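Local structure of hydroquinone dioxygenase large subunit (Pseudomonas sp., 4ZXA) at residues 69-74 with 142-147; 192-197 with 308-313; 221-226 with 243-248; 271-276 with 287-292. The protein forms, together with a small subunit, the two-subunit hydroquinone 1,2-dioxygenase PnpCD, a ferrous-iron-dependent cupin enzyme that probably opens the aromatic ring of hydroquinone. One frame throughout, in Å; residues are numbered along the deposited sequence.

Interaction 1 (69-74 with 142-147)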
loop_
_atom_site.group_PDB
_atom_site.type_symbol
_atom_site.label_atom_id
_atom_site.label_comp_id
_atom_site.label_asym_id
_atom_site.label_seq_id
_atom_site.Cartn_x
_atom_site.Cartn_y
_atom_site.Cartn_z
ATOM N N ALA E 69 -10.403 2.651 4.630
ATOM C CA ALA E 69 -10.029 3.310 5.882
ATOM C C ALA E 69 -11.148 4.189 6.401
ATOM O O ALA E 69 -11.508 4.105 7.567
ATOM C CB ALA E 69 -8.762 4.127 5.712
ATOM N N MET E 70 -11.714 5.021 5.531
ATOM C CA MET E 70 -12.738 5.973 5.954
ATOM C C MET E 70 -13.990 5.220 6.322
ATOM O O MET E 70 -14.725 5.613 7.238
ATOM C CB MET E 70 -13.057 7.009 4.864
ATOM C CG MET E 70 -14.211 7.940 5.248
ATOM S SD MET E 70 -14.352 9.396 4.191
ATOM C CE MET E 70 -12.859 10.283 4.688
ATOM N N MET E 71 -14.222 4.123 5.607
ATOM C CA MET E 71 -15.355 3.254 5.914
ATOM C C MET E 71 -15.260 2.750 7.337
ATOM O O MET E 71 -16.268 2.694 8.027
ATOM C CB MET E 71 -15.422 2.065 4.971
ATOM C CG MET E 71 -16.584 1.150 5.264
ATOM S SD MET E 71 -18.145 1.786 4.657
ATOM C CE MET E 71 -19.033 2.132 6.181
ATOM N N ARG E 72 -14.057 2.382 7.784
ATOM C CA ARG E 72 -13.913 1.915 9.157
ATOM C C ARG E 72 -14.143 3.079 10.110
ATOM O O ARG E 72 -14.882 2.942 11.084
ATOM C CB ARG E 72 -12.552 1.230 9.423
ATOM C CG ARG E 72 -12.304 -0.078 8.619
ATOM C CD ARG E 72 -13.535 -0.958 8.630
ATOM N NE ARG E 72 -13.390 -2.229 7.925
ATOM C CZ ARG E 72 -13.337 -2.355 6.599
ATOM N NH1 ARG E 72 -13.356 -1.280 5.815
ATOM N NH2 ARG E 72 -13.241 -3.558 6.053
ATOM N N ASP E 73 -13.533 4.228 9.814
ATOM C CA ASP E 73 -13.637 5.379 10.712
ATOM C C ASP E 73 -15.092 5.779 10.927
ATOM O O ASP E 73 -15.481 6.172 12.028
ATOM C CB ASP E 73 -12.840 6.582 10.198
ATOM C CG ASP E 73 -12.082 7.302 11.307
ATOM O OD1 ASP E 73 -12.204 6.921 12.500
ATOM O OD2 ASP E 73 -11.352 8.261 10.981
ATOM N N VAL E 74 -15.893 5.669 9.873
ATOM C CA VAL E 74 -17.290 6.064 9.951
ATOM C C VAL E 74 -18.102 5.028 10.704
ATOM O O VAL E 74 -18.950 5.380 11.527
ATOM C CB VAL E 74 -17.911 6.284 8.563
ATOM C CG1 VAL E 74 -19.419 6.108 8.628
ATOM C CG2 VAL E 74 -17.543 7.653 8.048
ATOM N N ASP E 142 -17.140 -2.408 -2.747
ATOM C CA ASP E 142 -17.641 -2.484 -1.382
ATOM C C ASP E 142 -16.471 -2.344 -0.412
ATOM O O ASP E 142 -15.717 -3.289 -0.204
ATOM C CB ASP E 142 -18.366 -3.815 -1.181
ATOM C CG ASP E 142 -18.640 -4.134 0.287
ATOM O OD1 ASP E 142 -18.581 -3.238 1.156
ATOM O OD2 ASP E 142 -18.932 -5.306 0.570
ATOM N N PRO E 143 -16.330 -1.158 0.197
ATOM C CA PRO E 143 -15.245 -0.774 1.116
ATOM C C PRO E 143 -15.162 -1.647 2.380
ATOM O O PRO E 143 -14.164 -1.573 3.102
ATOM C CB PRO E 143 -15.614 0.662 1.527
ATOM C CG PRO E 143 -16.665 1.091 0.599
ATOM C CD PRO E 143 -17.377 -0.133 0.133
ATOM N N PHE E 144 -16.191 -2.448 2.638
ATOM C CA PHE E 144 -16.237 -3.283 3.834
ATOM C C PHE E 144 -15.778 -4.728 3.588
ATOM O O PHE E 144 -15.765 -5.551 4.501
ATOM C CB PHE E 144 -17.657 -3.299 4.375
ATOM C CG PHE E 144 -17.811 -2.619 5.697
ATOM C CD1 PHE E 144 -18.892 -1.785 5.932
ATOM C CD2 PHE E 144 -16.899 -2.840 6.714
ATOM C CE1 PHE E 144 -19.045 -1.171 7.144
ATOM C CE2 PHE E 144 -17.055 -2.230 7.947
ATOM C CZ PHE E 144 -18.129 -1.398 8.156
ATOM N N ALA E 145 -15.400 -5.029 2.355
ATOM C CA ALA E 145 -15.063 -6.392 1.977
ATOM C C ALA E 145 -13.591 -6.535 1.620
ATOM O O ALA E 145 -12.924 -5.547 1.321
ATOM C CB ALA E 145 -15.923 -6.830 0.812
ATOM N N ALA E 146 -13.096 -7.770 1.663
ATOM C CA ALA E 146 -11.741 -8.070 1.217
ATOM C C ALA E 146 -11.660 -7.961 -0.293
ATOM O O ALA E 146 -12.680 -8.032 -0.984
ATOM C CB ALA E 146 -11.322 -9.451 1.656
ATOM N N PRO E 147 -10.443 -7.775 -0.809
ATOM C CA PRO E 147 -10.256 -7.530 -2.241
ATOM C C PRO E 147 -10.791 -8.664 -3.108
ATOM O O PRO E 147 -11.421 -8.407 -4.124
ATOM C CB PRO E 147 -8.740 -7.384 -2.368
ATOM C CG PRO E 147 -8.317 -6.857 -1.013
ATOM C CD PRO E 147 -9.215 -7.529 -0.034
HETATM O O HOH W 1 -12.172 -3.918 3.570
#
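The carbonyl oxygen of Pro-143 is gripped twice: Arg-72 NH1 donates to Pro-143 O at 2.8 Å, and a water donates to it as well. This oxygen belongs to a type I beta turn, Asp-142 to Ala-145, that starts with an Asx turn in which Asp-142 OD1 takes the N-H of Phe-144, 2.9 Å from Phe-144 N. The same water accepts from Arg-72 NH2 at 2.7 Å and donates to Ala-145 O, tying helix 63-75 to two points of the loop. Arginine suits the place because its several N-H groups fan out; NE and NH2 also reach the carbonyls of Trp-230 and Thr-229. An alanine in place of Arg-72 would probably leave Pro-143 O with one donor fewer and open a gap beside the Phe-144 ring, whose CD2 lies over the centre of the guanidinium, 3.6 Å from Arg-72 CZ. The flexible, unbranched Met-71 serves the apolar half. With CG anti to the backbone N (chi1 -180°), it lays CG over the centre of the Phe-144 ring, 3.8 Å from the centroid, in a CH-pi contact. Its sulfur makes an oblique Met-aromatic contact, while Met-71 CB rests 3.7 Å from Pro-143 CB.

Interaction 2 (192-197 with 308-313)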
loop_
_atom_site.group_PDB
_atom_site.type_symbol
_atom_site.label_atom_id
_atom_site.label_comp_id
_atom_site.label_asym_id
_atom_site.label_seq_id
_atom_site.Cartn_x
_atom_site.Cartn_y
_atom_site.Cartn_z
ATOM N N ARG E 192 -17.580 -17.629 1.644
ATOM C CA ARG E 192 -16.871 -18.709 0.952
ATOM C C ARG E 192 -15.640 -19.219 1.701
ATOM O O ARG E 192 -15.200 -20.346 1.465
ATOM C CB ARG E 192 -16.457 -18.295 -0.460
ATOM C CG ARG E 192 -15.174 -17.469 -0.498
ATOM C CD ARG E 192 -15.441 -15.960 -0.417
ATOM N NE ARG E 192 -14.216 -15.192 -0.650
ATOM C CZ ARG E 192 -13.528 -14.545 0.296
ATOM N NH1 ARG E 192 -13.937 -14.537 1.560
ATOM N NH2 ARG E 192 -12.420 -13.898 -0.026
ATOM N N GLN E 193 -15.069 -18.405 2.584
ATOM C CA GLN E 193 -13.895 -18.859 3.332
ATOM C C GLN E 193 -14.258 -19.434 4.698
ATOM O O GLN E 193 -13.389 -19.709 5.513
ATOM C CB GLN E 193 -12.824 -17.764 3.447
ATOM C CG GLN E 193 -12.115 -17.475 2.121
ATOM C CD GLN E 193 -10.789 -16.718 2.275
ATOM O OE1 GLN E 193 -10.373 -16.356 3.377
ATOM N NE2 GLN E 193 -10.126 -16.485 1.163
ATOM N N PHE E 194 -15.550 -19.613 4.941
ATOM C CA PHE E 194 -16.009 -20.324 6.124
ATOM C C PHE E 194 -16.924 -21.477 5.711
ATOM O O PHE E 194 -17.637 -22.042 6.545
ATOM C CB PHE E 194 -16.726 -19.378 7.104
ATOM C CG PHE E 194 -15.803 -18.401 7.804
ATOM C CD1 PHE E 194 -14.615 -18.831 8.369
ATOM C CD2 PHE E 194 -16.123 -17.053 7.882
ATOM C CE1 PHE E 194 -13.767 -17.946 9.010
ATOM C CE2 PHE E 194 -15.270 -16.153 8.520
ATOM C CZ PHE E 194 -14.087 -16.596 9.085
ATOM N N ALA E 195 -16.890 -21.845 4.429
ATOM C CA ALA E 195 -17.827 -22.848 3.906
ATOM C C ALA E 195 -17.742 -24.203 4.603
ATOM O O ALA E 195 -18.633 -25.024 4.447
ATOM C CB ALA E 195 -17.688 -23.013 2.383
ATOM N N ASP E 196 -16.686 -24.436 5.373
ATOM C CA ASP E 196 -16.511 -25.722 6.041
ATOM C C ASP E 196 -16.950 -25.686 7.494
ATOM O O ASP E 196 -16.841 -26.687 8.194
ATOM C CB ASP E 196 -15.045 -26.174 5.982
ATOM C CG ASP E 196 -14.109 -25.214 6.716
ATOM O OD1 ASP E 196 -14.322 -23.992 6.592
ATOM O OD2 ASP E 196 -13.171 -25.674 7.414
ATOM N N VAL E 197 -17.421 -24.534 7.956
ATOM C CA VAL E 197 -17.834 -24.380 9.357
ATOM C C VAL E 197 -19.220 -24.978 9.645
ATOM O O VAL E 197 -20.179 -24.697 8.941
ATOM C CB VAL E 197 -17.807 -22.891 9.755
ATOM C CG1 VAL E 197 -18.477 -22.652 11.114
ATOM C CG2 VAL E 197 -16.382 -22.398 9.756
ATOM N N THR E 308 -4.337 -13.752 6.348
ATOM C CA THR E 308 -4.384 -14.279 4.991
ATOM C C THR E 308 -5.715 -14.949 4.693
ATOM O O THR E 308 -6.305 -14.695 3.655
ATOM C CB THR E 308 -3.246 -15.267 4.708
ATOM O OG1 THR E 308 -1.984 -14.600 4.839
ATOM C CG2 THR E 308 -3.377 -15.783 3.313
ATOM N N LYS E 309 -6.179 -15.805 5.602
ATOM C CA LYS E 309 -7.506 -16.377 5.466
ATOM C C LYS E 309 -8.484 -15.664 6.392
ATOM O O LYS E 309 -8.149 -15.370 7.533
ATOM C CB LYS E 309 -7.512 -17.880 5.798
ATOM C CG LYS E 309 -8.925 -18.446 5.888
ATOM C CD LYS E 309 -8.946 -19.945 6.132
ATOM C CE LYS E 309 -10.374 -20.506 6.271
ATOM N NZ LYS E 309 -11.065 -20.068 7.522
ATOM N N ARG E 310 -9.691 -15.395 5.902
ATOM C CA ARG E 310 -10.759 -14.905 6.761
ATOM C C ARG E 310 -10.778 -15.716 8.052
ATOM O O ARG E 310 -11.013 -16.930 8.020
ATOM C CB ARG E 310 -12.108 -15.018 6.055
ATOM C CG ARG E 310 -13.114 -13.915 6.390
ATOM C CD ARG E 310 -14.444 -14.205 5.704
ATOM N NE ARG E 310 -15.448 -13.158 5.830
ATOM C CZ ARG E 310 -15.466 -12.055 5.085
ATOM N NH1 ARG E 310 -14.514 -11.838 4.178
ATOM N NH2 ARG E 310 -16.433 -11.161 5.253
ATOM N N SER E 311 -10.547 -15.040 9.182
ATOM C CA SER E 311 -10.447 -15.689 10.482
ATOM C C SER E 311 -11.375 -15.079 11.534
ATOM O O SER E 311 -11.783 -13.923 11.432
ATOM C CB SER E 311 -9.010 -15.630 10.994
ATOM O OG SER E 311 -8.577 -14.289 11.118
ATOM N N MET E 312 -11.680 -15.861 12.564
ATOM C CA MET E 312 -12.594 -15.406 13.589
ATOM C C MET E 312 -11.794 -14.832 14.733
ATOM O O MET E 312 -11.004 -15.542 15.362
ATOM C CB MET E 312 -13.460 -16.560 14.066
ATOM C CG MET E 312 -14.201 -17.253 12.936
ATOM S SD MET E 312 -15.368 -18.450 13.605
ATOM C CE MET E 312 -16.253 -18.928 12.111
ATOM N N LEU E 313 -11.969 -13.538 14.982
ATOM C CA LEU E 313 -11.249 -12.867 16.059
ATOM C C LEU E 313 -12.227 -12.299 17.072
ATOM O O LEU E 313 -13.205 -11.643 16.719
ATOM C CB LEU E 313 -10.352 -11.741 15.528
ATOM C CG LEU E 313 -9.747 -10.803 16.591
ATOM C CD1 LEU E 313 -8.760 -11.541 17.487
ATOM C CD2 LEU E 313 -9.053 -9.631 15.952
HETATM O O HOH W 2 -7.410 -15.803 1.046
#
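Gln-193 OE1 accepts the backbone N-H of Arg-310 at 2.8 Å from Arg-310 N, with the donor almost in line with the C=O bond (174°). The other branch of the amide, NE2, donates a hydrogen bond to a water 2.8 Å away, which in turn donates to Thr-308 O, so the amide serves the backbone of 308-313 with its acceptor directly and with its donor through the water, which suits glutamine to the place. Lys-309 NZ makes a weak bond to Gln-193 O at 3.1 Å and also reaches Arg-310 O, but its firmer partner is Asp-269. Arg-192 NH1 and Arg-310 NH1 come within 3.8 Å; this like-charge approach is probably offset by Glu-249, which forms salt bridges with both arginines. Loop 192-197 thus lies against strand 310-318, a strand of the five-stranded cupin sheet, beside helix 219-224 and close to the small subunit. CG of Phe-194 stands anti to the carbonyl carbon (chi1 -71°), and the ring lies between the extended Arg-310 stem and Met-312, CE2 resting 3.5 Å from Arg-310 CD. Over one face, toward the rim, sits Met-312 CE, 4.2 Å from the ring centroid. An alanine at Phe-194 would probably open a gap between the Arg-310 stem and the Met-312 methyl, leaving that thioether without its aromatic partner. Tip to tip with the same methyl, Val-197 CG2 approaches Met-312 CE at 4.2 Å.

Interaction 3 (221-226 with 243-248). With H8N (4-hydroxybenzonitrile), chain J.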
loop_
_atom_site.group_PDB
_atom_site.type_symbol
_atom_site.label_atom_id
_atom_site.label_comp_id
_atom_site.label_asym_id
_atom_site.label_seq_id
_atom_site.Cartn_x
_atom_site.Cartn_y
_atom_site.Cartn_z
ATOM N N LYS E 221 -21.172 -20.095 13.590
ATOM C CA LYS E 221 -22.133 -19.977 12.495
ATOM C C LYS E 221 -22.462 -18.512 12.224
ATOM O O LYS E 221 -22.516 -18.052 11.090
ATOM C CB LYS E 221 -23.429 -20.745 12.835
ATOM C CG LYS E 221 -24.594 -20.465 11.887
ATOM C CD LYS E 221 -25.872 -21.190 12.308
ATOM C CE LYS E 221 -27.051 -20.803 11.414
ATOM N NZ LYS E 221 -28.290 -21.574 11.714
ATOM N N TYR E 222 -22.704 -17.789 13.298
ATOM C CA TYR E 222 -23.027 -16.388 13.215
ATOM C C TYR E 222 -21.858 -15.653 12.560
ATOM O O TYR E 222 -22.058 -14.865 11.627
ATOM C CB TYR E 222 -23.309 -15.895 14.631
ATOM C CG TYR E 222 -23.618 -14.431 14.778
ATOM C CD1 TYR E 222 -24.930 -13.973 14.781
ATOM C CD2 TYR E 222 -22.598 -13.512 14.951
ATOM C CE1 TYR E 222 -25.208 -12.644 14.938
ATOM C CE2 TYR E 222 -22.864 -12.188 15.090
ATOM C CZ TYR E 222 -24.165 -11.752 15.093
ATOM O OH TYR E 222 -24.407 -10.410 15.255
ATOM N N LEU E 223 -20.637 -15.929 13.016
ATOM C CA LEU E 223 -19.463 -15.316 12.398
ATOM C C LEU E 223 -19.300 -15.772 10.948
ATOM O O LEU E 223 -18.964 -14.973 10.078
ATOM C CB LEU E 223 -18.184 -15.591 13.196
ATOM C CG LEU E 223 -18.180 -14.994 14.609
ATOM C CD1 LEU E 223 -16.854 -15.266 15.301
ATOM C CD2 LEU E 223 -18.485 -13.504 14.583
ATOM N N SER E 224 -19.565 -17.050 10.681
ATOM C CA SER E 224 -19.348 -17.586 9.335
ATOM C C SER E 224 -20.194 -16.828 8.324
ATOM O O SER E 224 -19.921 -16.857 7.121
ATOM C CB SER E 224 -19.642 -19.095 9.267
ATOM O OG SER E 224 -21.038 -19.382 9.270
ATOM N N ARG E 225 -21.230 -16.163 8.821
ATOM C CA ARG E 225 -22.158 -15.474 7.945
ATOM C C ARG E 225 -21.944 -13.962 7.958
ATOM O O ARG E 225 -22.765 -13.212 7.448
ATOM C CB ARG E 225 -23.599 -15.861 8.282
ATOM C CG ARG E 225 -23.871 -17.358 8.054
ATOM C CD ARG E 225 -25.240 -17.814 8.566
ATOM N NE ARG E 225 -25.456 -19.232 8.293
ATOM C CZ ARG E 225 -26.420 -19.725 7.516
ATOM N NH1 ARG E 225 -27.302 -18.927 6.929
ATOM N NH2 ARG E 225 -26.512 -21.035 7.339
ATOM N N SER E 226 -20.820 -13.527 8.518
ATOM C CA SER E 226 -20.457 -12.113 8.503
ATOM C C SER E 226 -20.125 -11.627 7.098
ATOM O O SER E 226 -19.332 -12.246 6.402
ATOM C CB SER E 226 -19.264 -11.854 9.424
ATOM O OG SER E 226 -18.795 -10.521 9.276
ATOM N N PHE E 243 -18.201 -8.420 24.413
ATOM C CA PHE E 243 -17.580 -9.305 23.437
ATOM C C PHE E 243 -17.914 -8.799 22.027
ATOM O O PHE E 243 -19.086 -8.721 21.654
ATOM C CB PHE E 243 -18.038 -10.747 23.649
ATOM C CG PHE E 243 -17.159 -11.526 24.590
ATOM C CD1 PHE E 243 -16.198 -10.882 25.359
ATOM C CD2 PHE E 243 -17.270 -12.908 24.686
ATOM C CE1 PHE E 243 -15.367 -11.608 26.221
ATOM C CE2 PHE E 243 -16.447 -13.631 25.540
ATOM C CZ PHE E 243 -15.498 -12.985 26.309
ATOM N N CYS E 244 -16.892 -8.438 21.254
ATOM C CA CYS E 244 -17.115 -7.861 19.923
ATOM C C CYS E 244 -16.358 -8.607 18.838
ATOM O O CYS E 244 -15.379 -8.087 18.304
ATOM C CB CYS E 244 -16.677 -6.398 19.898
ATOM S SG CYS E 244 -17.175 -5.435 21.352
ATOM N N PRO E 245 -16.813 -9.826 18.500
ATOM C CA PRO E 245 -16.119 -10.661 17.512
ATOM C C PRO E 245 -16.208 -10.024 16.144
ATOM O O PRO E 245 -17.090 -9.194 15.914
ATOM C CB PRO E 245 -16.935 -11.957 17.499
ATOM C CG PRO E 245 -17.884 -11.852 18.681
ATOM C CD PRO E 245 -18.094 -10.410 18.920
ATOM N N THR E 246 -15.319 -10.424 15.243
ATOM C CA THR E 246 -15.304 -9.909 13.879
ATOM C C THR E 246 -14.488 -10.871 13.012
ATOM O O THR E 246 -13.638 -11.593 13.523
ATOM C CB THR E 246 -14.689 -8.494 13.834
ATOM O OG1 THR E 246 -14.550 -8.062 12.480
ATOM C CG2 THR E 246 -13.323 -8.480 14.495
ATOM N N THR E 247 -14.772 -10.896 11.712
ATOM C CA THR E 247 -14.072 -11.767 10.787
ATOM C C THR E 247 -13.074 -10.945 9.984
ATOM O O THR E 247 -13.443 -9.969 9.346
ATOM C CB THR E 247 -15.059 -12.515 9.867
ATOM O OG1 THR E 247 -15.735 -11.580 9.021
ATOM C CG2 THR E 247 -16.096 -13.258 10.716
ATOM N N GLU E 248 -11.808 -11.346 10.028
ATOM C CA GLU E 248 -10.722 -10.559 9.472
ATOM C C GLU E 248 -10.101 -11.224 8.250
ATOM O O GLU E 248 -9.756 -12.408 8.266
ATOM C CB GLU E 248 -9.635 -10.315 10.532
ATOM C CG GLU E 248 -10.140 -10.232 11.961
ATOM C CD GLU E 248 -10.952 -8.978 12.262
ATOM O OE1 GLU E 248 -11.863 -8.625 11.476
ATOM O OE2 GLU E 248 -10.681 -8.345 13.310
HETATM N NAA H8N J . -7.378 -1.926 17.119
HETATM C CAC H8N J . -8.074 -2.584 16.496
HETATM C CAI H8N J . -8.965 -3.479 15.700
HETATM C CAF H8N J . -8.698 -4.842 15.699
HETATM C CAD H8N J . -9.504 -5.710 14.967
HETATM C CAH H8N J . -10.563 -5.171 14.254
HETATM O OAB H8N J . -11.355 -6.013 13.520
HETATM C CAE H8N J . -10.833 -3.807 14.253
HETATM C CAG H8N J . -10.026 -2.952 14.988
#
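Pro-245 opens the contact by setting its CB 3.6 Å from Leu-223 CD2, the two side chains crossing at about a right angle. Here the short helix 219-224 packs against strand 241-249 of a cupin beta-sheet, and the alternation of the strand decides which residues face the helix. A proline is well placed, since its compact ring offers a smooth apolar surface to the branched tip of Leu-223. Thr-246 points away from the helix; its CG2 borders the bound 4-hydroxybenzonitrile, and its OG1 accepts from the N-H of Asn-231. Thr-247 turns back to the helix. Its CG2 stands anti to the carbonyl carbon, and this methyl lies 3.4 Å from Leu-223 O and 3.7 Å from Ser-226 CB. Leu-223 O already takes the N-H of Ser-226, 2.8 Å from Ser-226 N. A small serine is consistent with so close an approach, and its hydroxyl is hydrogen-bonded to Val-228 O. Glu-248, on the pocket side again, meets the ligand phenol oxygen OAB through OE2, a contact modelled very short and with OE2 crowded, so its detail is doubtful. Its OE1 accepts from Thr-246 OG1 at 2.9 Å, the donor lying above the carboxylate plane, 42° out of it.

Interaction 4 (271-276 with 287-292)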
loop_
_atom_site.group_PDB
_atom_site.type_symbol
_atom_site.label_atom_id
_atom_site.label_comp_id
_atom_site.label_asym_id
_atom_site.label_seq_id
_atom_site.Cartn_x
_atom_site.Cartn_y
_atom_site.Cartn_z
ATOM N N ILE E 271 -3.728 -14.576 12.783
ATOM C CA ILE E 271 -3.518 -13.186 12.401
ATOM C C ILE E 271 -2.121 -12.739 12.840
ATOM O O ILE E 271 -1.633 -13.126 13.916
ATOM C CB ILE E 271 -4.577 -12.247 13.060
ATOM C CG1 ILE E 271 -5.999 -12.600 12.589
ATOM C CG2 ILE E 271 -4.260 -10.778 12.772
ATOM C CD1 ILE E 271 -7.095 -11.764 13.222
ATOM N N VAL E 272 -1.469 -11.922 12.019
ATOM C CA VAL E 272 -0.184 -11.359 12.419
ATOM C C VAL E 272 -0.263 -9.854 12.718
ATOM O O VAL E 272 -0.752 -9.054 11.904
ATOM C CB VAL E 272 0.910 -11.620 11.374
ATOM C CG1 VAL E 272 2.210 -10.894 11.769
ATOM C CG2 VAL E 272 1.140 -13.097 11.224
ATOM N N TRP E 273 0.243 -9.473 13.888
ATOM C CA TRP E 273 0.254 -8.072 14.282
ATOM C C TRP E 273 1.651 -7.444 14.302
ATOM O O TRP E 273 2.543 -7.929 14.993
ATOM C CB TRP E 273 -0.429 -7.899 15.639
ATOM C CG TRP E 273 -1.890 -8.189 15.595
ATOM C CD1 TRP E 273 -2.486 -9.396 15.810
ATOM C CD2 TRP E 273 -2.951 -7.266 15.304
ATOM N NE1 TRP E 273 -3.844 -9.281 15.690
ATOM C CE2 TRP E 273 -4.159 -7.984 15.378
ATOM C CE3 TRP E 273 -2.996 -5.899 15.006
ATOM C CZ2 TRP E 273 -5.402 -7.386 15.154
ATOM C CZ3 TRP E 273 -4.233 -5.303 14.781
ATOM C CH2 TRP E 273 -5.414 -6.045 14.849
ATOM N N ASP E 274 1.835 -6.378 13.523
ATOM C CA ASP E 274 3.003 -5.511 13.657
ATOM C C ASP E 274 2.751 -4.592 14.833
ATOM O O ASP E 274 1.751 -3.869 14.849
ATOM C CB ASP E 274 3.171 -4.631 12.418
ATOM C CG ASP E 274 4.323 -5.065 11.534
ATOM O OD1 ASP E 274 4.672 -6.272 11.529
ATOM O OD2 ASP E 274 4.876 -4.194 10.830
ATOM N N VAL E 275 3.640 -4.591 15.814
ATOM C CA VAL E 275 3.434 -3.728 16.961
ATOM C C VAL E 275 4.584 -2.778 17.144
ATOM O O VAL E 275 5.734 -3.197 17.267
ATOM C CB VAL E 275 3.221 -4.533 18.244
ATOM C CG1 VAL E 275 3.039 -3.588 19.435
ATOM C CG2 VAL E 275 2.022 -5.475 18.073
ATOM N N GLY E 276 4.266 -1.487 17.163
ATOM C CA GLY E 276 5.289 -0.471 17.303
ATOM C C GLY E 276 4.973 0.655 18.268
ATOM O O GLY E 276 3.919 0.689 18.915
ATOM N N ILE E 287 3.624 -10.080 16.590
ATOM C CA ILE E 287 2.820 -11.096 17.258
ATOM C C ILE E 287 1.976 -11.936 16.291
ATOM O O ILE E 287 1.160 -11.407 15.545
ATOM C CB ILE E 287 1.901 -10.466 18.324
ATOM C CG1 ILE E 287 2.717 -9.638 19.313
ATOM C CG2 ILE E 287 1.094 -11.532 19.066
ATOM C CD1 ILE E 287 1.903 -9.206 20.508
ATOM N N THR E 288 2.181 -13.251 16.322
ATOM C CA THR E 288 1.393 -14.174 15.525
ATOM C C THR E 288 0.369 -14.829 16.427
ATOM O O THR E 288 0.721 -15.505 17.379
ATOM C CB THR E 288 2.265 -15.262 14.906
ATOM O OG1 THR E 288 3.306 -14.665 14.121
ATOM C CG2 THR E 288 1.427 -16.182 14.032
ATOM N N MET E 289 -0.907 -14.617 16.151
ATOM C CA MET E 289 -1.936 -15.160 17.022
ATOM C C MET E 289 -2.636 -16.329 16.350
ATOM O O MET E 289 -3.244 -16.182 15.282
ATOM C CB MET E 289 -2.933 -14.077 17.461
ATOM C CG MET E 289 -2.339 -13.033 18.422
ATOM S SD MET E 289 -3.551 -11.984 19.287
ATOM C CE MET E 289 -4.320 -13.136 20.434
ATOM N N ARG E 290 -2.529 -17.491 16.982
ATOM C CA ARG E 290 -3.121 -18.717 16.479
ATOM C C ARG E 290 -4.368 -19.069 17.272
ATOM O O ARG E 290 -4.634 -18.491 18.327
ATOM C CB ARG E 290 -2.103 -19.856 16.557
ATOM C CG ARG E 290 -0.779 -19.530 15.885
ATOM C CD ARG E 290 0.080 -20.764 15.672
ATOM N NE ARG E 290 1.153 -20.457 14.733
ATOM C CZ ARG E 290 2.450 -20.512 15.016
ATOM N NH1 ARG E 290 2.870 -20.899 16.218
ATOM N NH2 ARG E 290 3.332 -20.187 14.083
ATOM N N ALA E 291 -5.127 -20.027 16.760
ATOM C CA ALA E 291 -6.393 -20.408 17.373
ATOM C C ALA E 291 -6.220 -20.669 18.867
ATOM O O ALA E 291 -5.374 -21.485 19.276
ATOM C CB ALA E 291 -6.978 -21.636 16.667
ATOM N N GLY E 292 -7.020 -19.975 19.676
ATOM C CA GLY E 292 -6.918 -20.080 21.119
ATOM C C GLY E 292 -6.021 -19.064 21.815
ATOM O O GLY E 292 -6.058 -18.946 23.030
#
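Trp-273 and Ile-287 stand side by side across a beta hairpin, CB to CB at 4.4 Å, a hydrogen-bonded antiparallel pair. Trp-273 N donates to Ile-287 O at 2.7 Å in a nearly straight bond (175°). The branched Ile-287 bulges into the hollow between the stems of Trp-273 and Val-275, its CG1 touching Val-275 CG2 at 4.4 Å. CG of Trp-273 stands anti to the carbonyl carbon (chi1 -67°), and on the indole CD1 lies 4.5 Å from Met-289 SD. That sulfur makes an oblique Met-aromatic contact, for which the unbranched, flexible methionine chain is well suited. Ile-271, paired with Met-289 by two backbone hydrogen bonds, starts toward the same face, its tip turning from strand 283-290 to Ser-311 and Leu-313. On the other face, Val-272 and Thr-288, a non-hydrogen-bonded pair, pack their small branches obliquely, Val-272 CG2 lying 3.9 Å from Thr-288 OG1. These beta-branched residues suit the extended backbone and this partly exposed side. The face with the indole turns to strands 262-266 and 293-297; Trp-273 lines the 4-hydroxybenzonitrile pocket there, its ring meeting Phe-264 and the metal ligand His-303. Strand 270-277 runs between 301-307 and 283-290, and Ile-287 and Thr-288 pair in turn with an antiparallel strand of the small subunit, so the sheet continues across the interface.

How the interactions relate
Interaction 1 closes first along the chain, in the N-terminal family region, its centre 16 to 21 Å from those of the others and without touching them, though it and interaction 2 both meet the second subunit. The remaining three involve the two sheets that flank the ligand. Interaction 2 spans a long loop within which interactions 3 and 4 follow one another. Interactions 2 and 3, with centres 9 Å apart, share a sheet, because strands 310-318 and 241-249 are neighbours in it. Interaction 4 lies in the other sheet, its centre about 17 Å from that of interaction 2, yet Ile-271 touches Ser-311, Leu-313 and Glu-248. Interactions 3 and 4 thus bring pocket residues to one ligand, while interactions 2, 3 and 4 border the small subunit.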